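Local coordinates for uncharacterized tRNA/rRNA methyltransferase HI_0380 (Haemophilus influenzae, PDB 3ILK), which probably binds RNA and transfers methyl groups to it from S-adenosyl-L-methionine, as a member of the TrmH family, at residues Leu132-Asn137 / Ala146-Leu151; Glu100-Tyr105 / Ile109-Gly114; Gly19-Ala24 / Thr34-Val39; Ala83-Leu88 / Glu123-Cys128; Arg26-Met31 / Glu56-Asn61. All coordinates share one frame; numbering follows the deposited sequence.

Contact 1: residues Leu132-Asn137 / Ala146-Leu151; sequences LNIPAN and AMAVQL. With EDO (1,2-ethanediol), chain D.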
# COMPACT_ATOMS: atom_id res chain seq x y z
N LEU A 132 17.57 6.72 12.97
CA LEU A 132 16.58 6.15 12.07
C LEU A 132 17.12 4.92 11.39
O LEU A 132 18.11 4.98 10.66
CB LEU A 132 16.11 7.21 11.06
CG LEU A 132 15.11 6.74 9.98
CD1 LEU A 132 13.87 6.23 10.66
CD2 LEU A 132 14.75 7.90 9.01
N ASN A 133 16.49 3.77 11.65
CA ASN A 133 16.97 2.56 11.02
C ASN A 133 15.86 2.02 10.15
O ASN A 133 14.69 1.93 10.60
CB ASN A 133 17.39 1.51 12.07
CG ASN A 133 17.79 0.20 11.42
OD1 ASN A 133 17.03 -0.77 11.44
ND2 ASN A 133 18.95 0.18 10.80
N ILE A 134 16.22 1.59 8.95
CA ILE A 134 15.22 1.08 8.03
C ILE A 134 15.20 -0.44 8.13
O ILE A 134 16.20 -1.09 7.78
CB ILE A 134 15.53 1.50 6.58
CG1 ILE A 134 15.61 3.04 6.45
CG2 ILE A 134 14.45 0.94 5.64
CD1 ILE A 134 15.95 3.57 5.00
N PRO A 135 14.06 -1.01 8.57
CA PRO A 135 14.00 -2.46 8.68
C PRO A 135 14.37 -3.07 7.31
O PRO A 135 13.89 -2.60 6.26
CB PRO A 135 12.52 -2.72 8.94
CG PRO A 135 12.04 -1.45 9.55
CD PRO A 135 12.74 -0.39 8.79
N ALA A 136 15.18 -4.10 7.33
CA ALA A 136 15.73 -4.61 6.10
C ALA A 136 16.13 -6.05 6.29
O ALA A 136 16.11 -6.56 7.40
CB ALA A 136 16.91 -3.71 5.60
N ASN A 137 16.44 -6.73 5.20
CA ASN A 137 17.00 -8.08 5.23
C ASN A 137 18.22 -8.06 6.17
O ASN A 137 19.17 -7.31 5.93
CB ASN A 137 17.43 -8.46 3.80
CG ASN A 137 17.98 -9.88 3.68
OD1 ASN A 137 18.14 -10.61 4.68
ND2 ASN A 137 18.27 -10.29 2.43
N ALA A 146 20.09 6.96 -2.42
CA ALA A 146 18.84 7.26 -3.11
C ALA A 146 17.70 6.36 -2.63
O ALA A 146 16.59 6.85 -2.50
CB ALA A 146 19.03 7.07 -4.61
N MSE A 147 17.97 5.08 -2.42
CA MSE A 147 16.98 4.12 -1.93
C MSE A 147 16.53 4.59 -0.55
O MSE A 147 15.32 4.64 -0.27
CB MSE A 147 17.57 2.69 -1.84
CG MSE A 147 17.88 2.01 -3.16
SE MSE A 147 19.03 0.35 -3.05
CE MSE A 147 18.71 -0.26 -4.95
N ALA A 148 17.49 4.97 0.31
CA ALA A 148 17.14 5.39 1.64
C ALA A 148 16.29 6.68 1.66
O ALA A 148 15.33 6.79 2.43
CB ALA A 148 18.38 5.50 2.55
N VAL A 149 16.66 7.64 0.82
CA VAL A 149 15.93 8.90 0.75
C VAL A 149 14.52 8.66 0.18
O VAL A 149 13.57 9.18 0.72
CB VAL A 149 16.73 9.98 -0.06
CG1 VAL A 149 15.88 11.30 -0.26
CG2 VAL A 149 18.09 10.29 0.68
N GLN A 150 14.43 7.88 -0.89
CA GLN A 150 13.12 7.50 -1.48
C GLN A 150 12.21 6.96 -0.37
O GLN A 150 11.10 7.47 -0.20
CB GLN A 150 13.31 6.45 -2.58
CG GLN A 150 12.08 6.15 -3.49
CD GLN A 150 11.46 7.36 -4.18
OE1 GLN A 150 10.57 7.98 -3.61
NE2 GLN A 150 11.86 7.66 -5.45
N LEU A 151 12.70 6.00 0.42
CA LEU A 151 11.82 5.35 1.41
C LEU A 151 11.45 6.27 2.52
O LEU A 151 10.30 6.28 2.98
CB LEU A 151 12.49 4.11 2.04
CG LEU A 151 12.66 2.82 1.27
CD1 LEU A 151 12.82 1.70 2.28
CD2 LEU A 151 11.44 2.54 0.41
C1 EDO D . 19.52 3.17 8.00
O1 EDO D . 18.88 1.89 8.04
C2 EDO D . 20.73 3.09 7.07
O2 EDO D . 20.37 3.72 5.82

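Contact 2: residues Glu100-Tyr105 / Ile109-Gly114; sequences EKVVAY and IAIVFG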
# COMPACT_ATOMS: atom_id res chain seq x y z
N GLU A 100 5.79 10.06 11.77
CA GLU A 100 4.76 10.61 12.63
C GLU A 100 5.31 11.71 13.53
O GLU A 100 4.65 12.73 13.72
CB GLU A 100 4.10 9.55 13.49
CG GLU A 100 3.24 8.62 12.68
CD GLU A 100 2.90 7.39 13.45
OE1 GLU A 100 2.60 6.35 12.80
OE2 GLU A 100 2.97 7.46 14.71
N LYS A 101 6.52 11.51 14.06
CA LYS A 101 7.16 12.57 14.84
C LYS A 101 7.49 13.79 14.01
O LYS A 101 7.32 14.88 14.49
CB LYS A 101 8.48 12.10 15.44
CG LYS A 101 8.43 11.38 16.75
CD LYS A 101 9.92 11.20 17.15
CE LYS A 101 10.18 9.87 17.80
NZ LYS A 101 9.69 9.90 19.23
N VAL A 102 8.10 13.62 12.83
CA VAL A 102 8.45 14.77 12.01
C VAL A 102 7.19 15.63 11.72
O VAL A 102 7.17 16.86 11.97
CB VAL A 102 9.20 14.29 10.74
CG1 VAL A 102 9.61 15.45 9.85
CG2 VAL A 102 10.52 13.56 11.21
N VAL A 103 6.12 14.95 11.33
CA VAL A 103 4.91 15.60 10.91
C VAL A 103 4.24 16.35 12.07
O VAL A 103 3.58 17.36 11.84
CB VAL A 103 3.91 14.57 10.30
CG1 VAL A 103 2.75 14.24 11.30
CG2 VAL A 103 3.36 15.11 9.04
N ALA A 104 4.40 15.89 13.31
CA ALA A 104 3.83 16.64 14.45
C ALA A 104 4.87 17.67 15.03
O ALA A 104 4.57 18.40 15.97
CB ALA A 104 3.42 15.67 15.50
N TYR A 105 6.10 17.72 14.49
CA TYR A 105 7.14 18.59 15.09
C TYR A 105 6.94 20.09 14.78
O TYR A 105 6.97 20.51 13.62
CB TYR A 105 8.61 18.19 14.73
CG TYR A 105 9.56 18.98 15.62
CD1 TYR A 105 9.58 18.74 17.01
CD2 TYR A 105 10.37 20.02 15.12
CE1 TYR A 105 10.40 19.44 17.83
CE2 TYR A 105 11.20 20.78 16.00
CZ TYR A 105 11.23 20.45 17.32
OH TYR A 105 11.99 21.15 18.20
N ILE A 109 13.26 20.43 11.00
CA ILE A 109 13.73 19.10 11.21
C ILE A 109 14.84 18.89 10.16
O ILE A 109 14.65 19.21 8.96
CB ILE A 109 12.54 18.07 10.94
CG1 ILE A 109 11.35 18.32 11.86
CG2 ILE A 109 13.03 16.61 10.99
CD1 ILE A 109 10.21 19.03 11.14
N ALA A 110 15.99 18.40 10.59
CA ALA A 110 16.94 17.86 9.57
C ALA A 110 16.91 16.33 9.64
O ALA A 110 16.89 15.74 10.71
CB ALA A 110 18.35 18.40 9.85
N ILE A 111 16.81 15.66 8.51
CA ILE A 111 17.09 14.25 8.48
C ILE A 111 18.41 14.04 7.76
O ILE A 111 18.54 14.41 6.61
CB ILE A 111 15.93 13.50 7.82
CG1 ILE A 111 14.58 13.95 8.48
CG2 ILE A 111 16.15 12.01 7.96
CD1 ILE A 111 13.36 13.40 7.75
N VAL A 112 19.37 13.39 8.45
CA VAL A 112 20.74 13.32 8.03
C VAL A 112 20.99 11.90 7.63
O VAL A 112 20.76 10.97 8.41
CB VAL A 112 21.76 13.78 9.16
CG1 VAL A 112 23.21 13.89 8.58
CG2 VAL A 112 21.30 15.18 9.77
N PHE A 113 21.46 11.76 6.39
CA PHE A 113 21.84 10.51 5.76
C PHE A 113 23.34 10.41 5.79
O PHE A 113 24.06 11.22 5.14
CB PHE A 113 21.26 10.45 4.34
CG PHE A 113 19.74 10.38 4.31
CD1 PHE A 113 18.96 11.54 4.48
CD2 PHE A 113 19.10 9.16 4.14
CE1 PHE A 113 17.56 11.47 4.46
CE2 PHE A 113 17.72 9.08 4.14
CZ PHE A 113 16.94 10.23 4.32
N GLY A 114 23.84 9.42 6.55
CA GLY A 114 25.27 9.31 6.77
C GLY A 114 25.81 8.62 5.57
O GLY A 114 25.05 8.15 4.71

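Contact 3: residues Gly19-Ala24 / Thr34-Val39; sequences GNIGSA and TQLCLV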
# COMPACT_ATOMS: atom_id res chain seq x y z
N GLY A 19 26.24 11.66 -9.45
CA GLY A 19 24.91 11.15 -9.78
C GLY A 19 24.02 10.85 -8.59
O GLY A 19 22.82 10.94 -8.71
N ASN A 20 24.61 10.49 -7.45
CA ASN A 20 23.83 10.17 -6.26
C ASN A 20 23.04 11.35 -5.71
O ASN A 20 21.95 11.18 -5.16
CB ASN A 20 24.75 9.63 -5.16
CG ASN A 20 25.42 8.33 -5.56
OD1 ASN A 20 25.05 7.73 -6.57
ND2 ASN A 20 26.40 7.89 -4.78
N ILE A 21 23.63 12.54 -5.79
CA ILE A 21 22.90 13.79 -5.48
C ILE A 21 21.68 13.93 -6.42
O ILE A 21 20.61 14.27 -5.99
CB ILE A 21 23.83 15.02 -5.70
CG1 ILE A 21 25.00 14.97 -4.74
CG2 ILE A 21 23.03 16.31 -5.70
CD1 ILE A 21 26.03 16.05 -5.00
N GLY A 22 21.88 13.72 -7.72
CA GLY A 22 20.74 13.74 -8.61
C GLY A 22 19.61 12.74 -8.26
O GLY A 22 18.43 13.10 -8.32
N SER A 23 19.98 11.49 -7.96
CA SER A 23 19.03 10.40 -7.77
C SER A 23 18.27 10.70 -6.46
O SER A 23 17.05 10.47 -6.40
CB SER A 23 19.73 9.05 -7.71
OG SER A 23 20.42 8.83 -8.92
N ALA A 24 18.96 11.25 -5.46
CA ALA A 24 18.26 11.66 -4.18
C ALA A 24 17.27 12.84 -4.33
O ALA A 24 16.21 12.88 -3.64
CB ALA A 24 19.28 11.99 -3.09
N THR A 34 11.61 19.43 -0.79
CA THR A 34 12.34 20.43 -1.59
C THR A 34 13.67 20.91 -1.01
O THR A 34 14.42 21.56 -1.73
CB THR A 34 11.48 21.69 -1.77
OG1 THR A 34 11.09 22.14 -0.47
CG2 THR A 34 10.21 21.39 -2.58
N GLN A 35 13.96 20.66 0.27
CA GLN A 35 15.15 21.28 0.87
C GLN A 35 16.27 20.30 1.01
O GLN A 35 16.21 19.43 1.87
CB GLN A 35 14.89 21.83 2.25
CG GLN A 35 13.63 22.67 2.36
CD GLN A 35 13.92 24.13 2.28
OE1 GLN A 35 13.85 24.84 3.29
NE2 GLN A 35 14.29 24.60 1.09
N LEU A 36 17.30 20.51 0.22
CA LEU A 36 18.43 19.63 0.16
C LEU A 36 19.72 20.36 0.64
O LEU A 36 20.01 21.49 0.22
CB LEU A 36 18.60 19.11 -1.30
CG LEU A 36 19.83 18.22 -1.47
CD1 LEU A 36 19.65 16.90 -0.69
CD2 LEU A 36 20.11 17.93 -2.99
N CYS A 37 20.48 19.69 1.50
CA CYS A 37 21.77 20.17 1.98
C CYS A 37 22.83 19.07 1.84
O CYS A 37 22.63 17.93 2.31
CB CYS A 37 21.60 20.61 3.43
SG CYS A 37 23.07 21.24 4.24
N LEU A 38 23.94 19.43 1.18
CA LEU A 38 25.15 18.61 0.99
C LEU A 38 26.30 19.02 1.94
O LEU A 38 26.61 20.22 2.05
CB LEU A 38 25.59 18.69 -0.47
CG LEU A 38 24.50 18.56 -1.56
CD1 LEU A 38 25.12 18.64 -2.98
CD2 LEU A 38 23.70 17.22 -1.38
N VAL A 39 26.88 18.03 2.65
CA VAL A 39 28.10 18.24 3.44
C VAL A 39 29.25 17.69 2.64
O VAL A 39 29.29 16.49 2.31
CB VAL A 39 28.03 17.61 4.82
CG1 VAL A 39 29.29 17.94 5.71
CG2 VAL A 39 26.70 18.09 5.59

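Contact 4: residues Ala83-Leu88 / Glu123-Cys128; sequences ARLRHL and EELLKC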
# COMPACT_ATOMS: atom_id res chain seq x y z
N ALA A 83 22.61 2.24 11.26
CA ALA A 83 22.50 0.82 11.55
C ALA A 83 21.87 0.62 12.92
O ALA A 83 21.77 1.53 13.78
CB ALA A 83 23.89 0.14 11.48
N ARG A 84 21.46 -0.62 13.13
CA ARG A 84 20.84 -1.00 14.37
C ARG A 84 21.93 -1.24 15.42
O ARG A 84 22.15 -2.35 15.83
CB ARG A 84 19.90 -2.20 14.16
CG ARG A 84 18.72 -2.15 15.15
CD ARG A 84 17.52 -3.07 14.84
NE ARG A 84 16.33 -2.41 15.40
CZ ARG A 84 16.19 -2.09 16.69
NH1 ARG A 84 17.14 -2.40 17.57
NH2 ARG A 84 15.10 -1.46 17.11
N LEU A 85 22.60 -0.16 15.81
CA LEU A 85 23.70 -0.16 16.77
C LEU A 85 23.17 -0.32 18.18
O LEU A 85 22.34 0.49 18.64
CB LEU A 85 24.51 1.14 16.63
CG LEU A 85 25.28 1.23 15.28
CD1 LEU A 85 25.94 2.57 15.10
CD2 LEU A 85 26.33 0.14 15.21
N ARG A 86 23.65 -1.35 18.86
CA ARG A 86 23.15 -1.64 20.21
C ARG A 86 23.29 -0.46 21.21
O ARG A 86 22.42 -0.29 22.05
CB ARG A 86 23.70 -2.96 20.77
CG ARG A 86 25.19 -2.95 21.11
CD ARG A 86 25.68 -4.26 21.68
NE ARG A 86 27.13 -4.20 21.85
CZ ARG A 86 27.86 -4.98 22.65
NH1 ARG A 86 29.19 -4.80 22.72
NH2 ARG A 86 27.27 -5.93 23.36
N HIS A 87 24.34 0.37 21.11
CA HIS A 87 24.48 1.49 22.06
C HIS A 87 23.47 2.66 21.84
O HIS A 87 23.38 3.58 22.66
CB HIS A 87 25.92 2.03 22.06
CG HIS A 87 26.20 3.01 20.96
ND1 HIS A 87 26.39 2.62 19.65
CD2 HIS A 87 26.40 4.35 20.98
CE1 HIS A 87 26.66 3.68 18.91
NE2 HIS A 87 26.70 4.74 19.70
N LEU A 88 22.71 2.58 20.75
CA LEU A 88 21.69 3.58 20.40
C LEU A 88 20.30 3.12 20.68
O LEU A 88 19.32 3.77 20.25
CB LEU A 88 21.77 3.90 18.92
CG LEU A 88 23.11 4.53 18.50
CD1 LEU A 88 23.07 4.76 17.01
CD2 LEU A 88 23.32 5.82 19.27
N GLU A 123 30.45 11.85 17.50
CA GLU A 123 29.96 13.24 17.66
C GLU A 123 28.64 13.50 16.88
O GLU A 123 27.64 14.02 17.48
CB GLU A 123 31.05 14.22 17.21
CG GLU A 123 30.69 15.70 17.32
CD GLU A 123 31.84 16.61 16.90
OE1 GLU A 123 32.72 16.20 16.06
OE2 GLU A 123 31.87 17.76 17.41
N GLU A 124 28.58 13.10 15.61
CA GLU A 124 27.37 13.30 14.78
C GLU A 124 26.17 12.56 15.36
O GLU A 124 25.10 13.17 15.49
CB GLU A 124 27.57 12.94 13.32
CG GLU A 124 28.65 13.87 12.68
CD GLU A 124 29.26 13.31 11.39
OE1 GLU A 124 29.00 12.17 11.00
OE2 GLU A 124 30.05 14.02 10.79
N LEU A 125 26.34 11.26 15.72
CA LEU A 125 25.26 10.49 16.41
C LEU A 125 24.76 11.17 17.66
O LEU A 125 23.54 11.22 17.91
CB LEU A 125 25.73 9.07 16.74
CG LEU A 125 26.18 8.13 15.57
CD1 LEU A 125 26.79 6.81 16.15
CD2 LEU A 125 25.06 7.79 14.58
N LEU A 126 25.69 11.68 18.49
CA LEU A 126 25.30 12.34 19.75
C LEU A 126 24.48 13.59 19.42
O LEU A 126 23.58 13.96 20.17
CB LEU A 126 26.53 12.70 20.62
CG LEU A 126 26.30 13.48 21.94
CD1 LEU A 126 25.42 12.71 22.91
CD2 LEU A 126 27.65 13.87 22.63
N LYS A 127 24.75 14.20 18.28
CA LYS A 127 23.97 15.38 17.93
C LYS A 127 22.59 15.10 17.31
O LYS A 127 21.81 16.04 17.14
CB LYS A 127 24.80 16.35 17.09
CG LYS A 127 25.98 16.98 17.86
CD LYS A 127 26.96 17.63 16.87
CE LYS A 127 27.93 18.60 17.57
NZ LYS A 127 29.03 18.94 16.61
N CYS A 128 22.24 13.83 17.09
CA CYS A 128 20.88 13.48 16.68
C CYS A 128 19.97 13.16 17.85
O CYS A 128 20.37 12.44 18.75
CB CYS A 128 20.90 12.27 15.81
SG CYS A 128 21.92 12.57 14.35

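Contact 5: residues Arg26-Met31 / Glu56-Asn61; sequences RAMKTM and ENIVKN. With SO4 (sulfate ion), chain I.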
# COMPACT_ATOMS: atom_id res chain seq x y z
N ARG A 26 15.72 13.68 -7.19
CA ARG A 26 14.56 13.00 -7.82
C ARG A 26 13.63 12.29 -6.79
O ARG A 26 12.40 12.58 -6.75
CB ARG A 26 15.06 12.06 -8.95
CG ARG A 26 13.96 11.38 -9.77
CD ARG A 26 14.56 10.36 -10.70
NE ARG A 26 13.60 9.85 -11.70
CZ ARG A 26 13.90 8.97 -12.65
NH1 ARG A 26 15.12 8.50 -12.77
NH2 ARG A 26 12.97 8.57 -13.48
N ALA A 27 14.18 11.41 -5.94
CA ALA A 27 13.37 10.73 -4.89
C ALA A 27 12.58 11.72 -4.01
O ALA A 27 11.36 11.58 -3.84
CB ALA A 27 14.25 9.79 -3.99
N MSE A 28 13.25 12.74 -3.54
CA MSE A 28 12.60 13.83 -2.81
C MSE A 28 11.42 14.48 -3.56
O MSE A 28 10.33 14.71 -2.95
CB MSE A 28 13.62 14.94 -2.50
CG MSE A 28 14.75 14.53 -1.57
SE MSE A 28 16.13 15.86 -1.34
CE MSE A 28 15.18 17.42 -0.75
N LYS A 29 11.66 14.87 -4.81
CA LYS A 29 10.63 15.54 -5.58
C LYS A 29 9.41 14.65 -5.83
O LYS A 29 8.29 15.16 -5.85
CB LYS A 29 11.18 16.10 -6.91
CG LYS A 29 10.21 17.09 -7.62
CD LYS A 29 10.85 17.71 -8.81
CE LYS A 29 9.95 18.77 -9.46
NZ LYS A 29 10.68 19.43 -10.55
N THR A 30 9.60 13.34 -6.01
CA THR A 30 8.46 12.46 -6.23
C THR A 30 7.55 12.51 -5.01
O THR A 30 6.40 12.16 -5.11
CB THR A 30 8.85 10.95 -6.46
OG1 THR A 30 9.52 10.43 -5.31
CG2 THR A 30 9.75 10.79 -7.64
N MSE A 31 8.07 12.93 -3.85
CA MSE A 31 7.28 12.91 -2.61
C MSE A 31 6.96 14.29 -2.08
O MSE A 31 6.25 14.44 -1.08
CB MSE A 31 7.95 12.06 -1.51
CG MSE A 31 8.06 10.60 -1.88
SE MSE A 31 6.34 9.70 -2.09
CE MSE A 31 6.64 8.76 -3.75
N GLU A 56 15.96 19.24 -11.23
CA GLU A 56 17.12 20.12 -11.20
C GLU A 56 16.99 21.25 -10.18
O GLU A 56 17.98 21.68 -9.59
CB GLU A 56 17.41 20.73 -12.57
CG GLU A 56 17.92 19.75 -13.63
CD GLU A 56 16.80 18.96 -14.31
OE1 GLU A 56 15.63 19.06 -13.88
OE2 GLU A 56 17.09 18.24 -15.30
N ASN A 57 15.77 21.76 -10.01
CA ASN A 57 15.54 22.88 -9.11
C ASN A 57 16.09 22.57 -7.72
O ASN A 57 16.73 23.44 -7.06
CB ASN A 57 14.05 23.25 -9.05
CG ASN A 57 13.17 22.09 -8.51
OD1 ASN A 57 13.12 20.96 -9.07
ND2 ASN A 57 12.46 22.36 -7.41
N ILE A 58 15.85 21.33 -7.29
CA ILE A 58 16.29 20.87 -5.95
C ILE A 58 17.82 20.88 -5.84
O ILE A 58 18.35 21.38 -4.88
CB ILE A 58 15.61 19.51 -5.57
CG1 ILE A 58 14.08 19.69 -5.48
CG2 ILE A 58 16.26 18.91 -4.30
CD1 ILE A 58 13.23 18.39 -5.33
N VAL A 59 18.50 20.40 -6.89
CA VAL A 59 19.96 20.40 -6.96
C VAL A 59 20.52 21.83 -7.02
O VAL A 59 21.53 22.12 -6.33
CB VAL A 59 20.44 19.61 -8.19
CG1 VAL A 59 22.00 19.63 -8.32
CG2 VAL A 59 19.90 18.20 -8.16
N LYS A 60 19.87 22.71 -7.79
CA LYS A 60 20.31 24.14 -7.90
C LYS A 60 20.24 24.84 -6.56
O LYS A 60 21.15 25.59 -6.16
CB LYS A 60 19.42 24.93 -8.90
CG LYS A 60 19.59 24.59 -10.38
CD LYS A 60 18.61 25.47 -11.20
CE LYS A 60 18.65 25.12 -12.67
NZ LYS A 60 17.65 25.87 -13.50
N ASN A 61 19.13 24.60 -5.85
CA ASN A 61 18.88 25.34 -4.62
C ASN A 61 19.52 24.73 -3.39
O ASN A 61 19.42 25.27 -2.30
CB ASN A 61 17.36 25.58 -4.46
CG ASN A 61 16.82 26.61 -5.48
OD1 ASN A 61 15.90 26.34 -6.22
ND2 ASN A 61 17.41 27.78 -5.51
S SO4 I . 15.45 6.20 -15.60
O1 SO4 I . 14.80 7.33 -16.23
O2 SO4 I . 16.91 6.34 -15.74
O3 SO4 I . 15.13 6.17 -14.18
O4 SO4 I . 15.04 4.95 -16.20

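Contact 1: residues Leu132-Asn137 / Ala146-Leu151
Ile134 reaches across to helix 145-169 with both branches of its side chain, and the packing between these segments is apolar. Its CD1 methyl lies against the CB of Ala148 at 4.0 Å, while CG2 meets the CD1 of Leu151 at 3.8 Å, the two side chains crossing obliquely. The fork follows from the first torsion: at chi1 -58° CG1 stands opposite the carbonyl carbon and CG2 opposite the backbone N, which gives each methyl its own target, one helical turn apart. No hydrogen bond crosses between the segments; the polar groups turn to other partners. Ile134 N donates an almost straight hydrogen bond to O1 of a 1,2-ethanediol (2.8 Å, 171°), probably from the crystallisation liquor. The ND2 of Asn133 is held by Ser82 O, and lies 3.2 Å from that same ethanediol O1. Within the helix, Leu151 N bonds to Met147 O at 3.0 Å. Ile134 is, by similarity, part of the S-adenosyl-L-methionine site, so the small alcohol probably occupies part of the cofactor pocket. Around the contact, the loop leaves strand 130-132 and rests on Pro95 at the start of helix 95-104; Ala148 and Val149 cover Phe113 of strand 109-113, and Leu151 packs on Leu151 of the second subunit.

Contact 2: residues Glu100-Tyr105 / Ile109-Gly114
Val102 and Ile109 meet at a slant, a valine near the end of helix 95-104 lying over the branched side chain that opens strand 109-113. Val102 CG1 does most of the touching: it sits 3.8 Å from Ile109 CG2 and also reaches CG1 and CD1, so it rests in the fork of the isoleucine. Its sister methyl, Val102 CG2, also touches Ile109 CG2, at 4.0 Å, and has Ile111 CD1 as a looser neighbour at 4.5 Å. Tyr105 approaches Ile109 differently. The two side chains run past each other in opposite directions, with Tyr105 CD2 3.8 Å from Ile109 CG1 and the ring tilted to that carbon. With CG anti to the backbone N (chi1 -169°), the tyrosine lays CB and CD2 beside Ile109 while the ring runs on past it; its hydroxyl is hydrogen-bonded to Ser76 OG, which fixes the far end of the ring. Ile109 is thus clasped from the helix by Val102 and from the turn by Tyr105. Tyr105 N bonds to Val102 O at 2.9 Å as the chain leaves the helix, and Ile109 CD1 comes within 3.8 Å of the same Val102 O. Strand 109-113 lies between strands 8-13 and 77-81, and Leu156 of helix 145-169 also packs on Val102. The arrangement is the return half of a beta-alpha-beta crossover in the parallel sheet of the SPOUT fold, leading to Gly114, which by similarity contributes to the cofactor site.

Contact 3: residues Gly19-Ala24 / Thr34-Val39
Ile21 turns CG1 opposite its carbonyl carbon (chi1 -63°) and extends it fully (chi2 174°), carrying CD1 down onto Leu38. Leu38 likewise places CG opposite its carbonyl carbon (chi1 -45°), lifting CD1 from the strand to meet it. The two methyls, Ile21 CD1 and Leu38 CD1, stand 3.4 Å apart, tighter than usual van der Waals contact, as the side chains cross at a slant. Leu38 CD1 also lies 4.1 Å from both Ile21 CG1 and Ile21 CG2, so the leucine methyl beds into the isoleucine as a whole. The other branch of the isoleucine, CG2, looks toward Leu36, whose CD2 is 4.3 Å away. One helical residue thereby spans two strand residues on the same face of the sheet. No polar bond joins the segments. Within the helix, Gly19 O accepts twice from Ser23: from its backbone N at 3.0 Å and from its OG at 3.2 Å, the hydroxyl coming from above the carbonyl plane. This double grip ties the serine hydroxyl back onto the helix. Strand 35-39 is flanked by strand 8-13 and strand 63-65, and Thr15 and Pro41 add to the cover of Ile21. Together these elements form a beta-alpha-beta unit, strand 8-13, helix 18-31 and strand 35-39, with the helix docked on the parallel Rossmann-like sheet of the SPOUT methyltransferases.

Contact 4: residues Ala83-Leu88 / Glu123-Cys128
Leu125 O takes two hydrogen bonds, from Cys128 N at 3.0 Å and from His131 NE2, which fasten the end of helix 122-126 while the Leu125 side chain reaches over to Leu85, His87 and Leu88. CD1 of Leu125 is the nearest atom to all three, and CD2 also borders Leu88. The CD1 methyl lies 4.1 Å from His87 NE2, at the edge of the imidazole and near its plane, the two side chains crossing at about a right angle. Leu88 CD1 is 4.3 Å from that methyl and Leu85 CD1 4.5 Å, so the fit is loose. His87 is brought there by chi1 83°, which sets CG between the backbone N and the carbonyl carbon; Leu88 CG lies over one ring face, offset toward the rim. The bond from Leu88 N to Leu85 O, 3.0 Å long, closes the short 3-10 turn and gathers the three residues. On the helix, Lys127 NZ makes a salt bridge of 3.2 Å with Glu123 OE2, and a second with Asp69. The segment 83-88 belongs to the loop between strands 77-81 and 92-93, starting at Ala83 of the probable cofactor site, while helix 122-126 follows strand 109-113 and packs on Phe68 of helix 68-71.

Contact 5: residues Arg26-Met31 / Glu56-Asn61
Lys29 touches two residues of helix 56-61 at once, Ile58 with its base and Asn57 with its tip. The CB of Lys29 presses on Ile58 CD1 at 3.5 Å, a snug carbon pair, and the extended chain then carries NZ to Asn57 OD1, a hydrogen bond of 3.2 Å in which the amine sits above the amide carbonyl plane rather than on a lone pair. The same NZ bonds, more strongly, to Gly54 O. Asn57 offers its oxygen because its CG lies between the backbone N and the carbonyl carbon (chi1 61°). Beside this pair, Met28, modelled as selenomethionine, bends at its last torsion and sets CE 4.0 Å from Ile58 CG2. Farther out, the carboxylate of Glu56, with OE1 6.0 Å from Lys29 NZ, would probably favour the charged amine. Thr30 OG1 returns a 2.6 Å bond to Ala27 O. Arg26, its CB directed away from helix 56-61, runs out extended to a sulfate, probably from the crystallisation liquor. Arg26 NH1 bonds to sulfate O3 at 2.7 Å, and NH2 adds a weak bond; Asn20 and Asn144 of the second subunit bind the same anion. The two short helix segments pass 9.6 Å apart with their directions at 118°. Leu36 of strand 35-39 packs against both Met28 and Ile58, helix 145-169 borders Ala27 and Met31, and Tyr140 of the second subunit covers Lys29.

Contacts 3 and 5 share helix 18-31 and have centres about 7 Å apart; Gln35 O lies 3.5 Å from Met28 CE. Contact 1 joins both through helix 145-169, with Ala146 CB 3.7 Å from Ser23 CB and Val149 CG1 3.7 Å from Met28 CG, and it meets contact 2 at Phe113. Contacts 1, 2 and 4 contribute Ile134, Gly114 and Ala83 to the probable cofactor site, and Asn133 ND2 approaches Arg84 N at 3.5 Å. Contact 5 lies away from that site, about 17 Å from contact 4 at the nearest atoms, but like contact 1 it touches the second subunit.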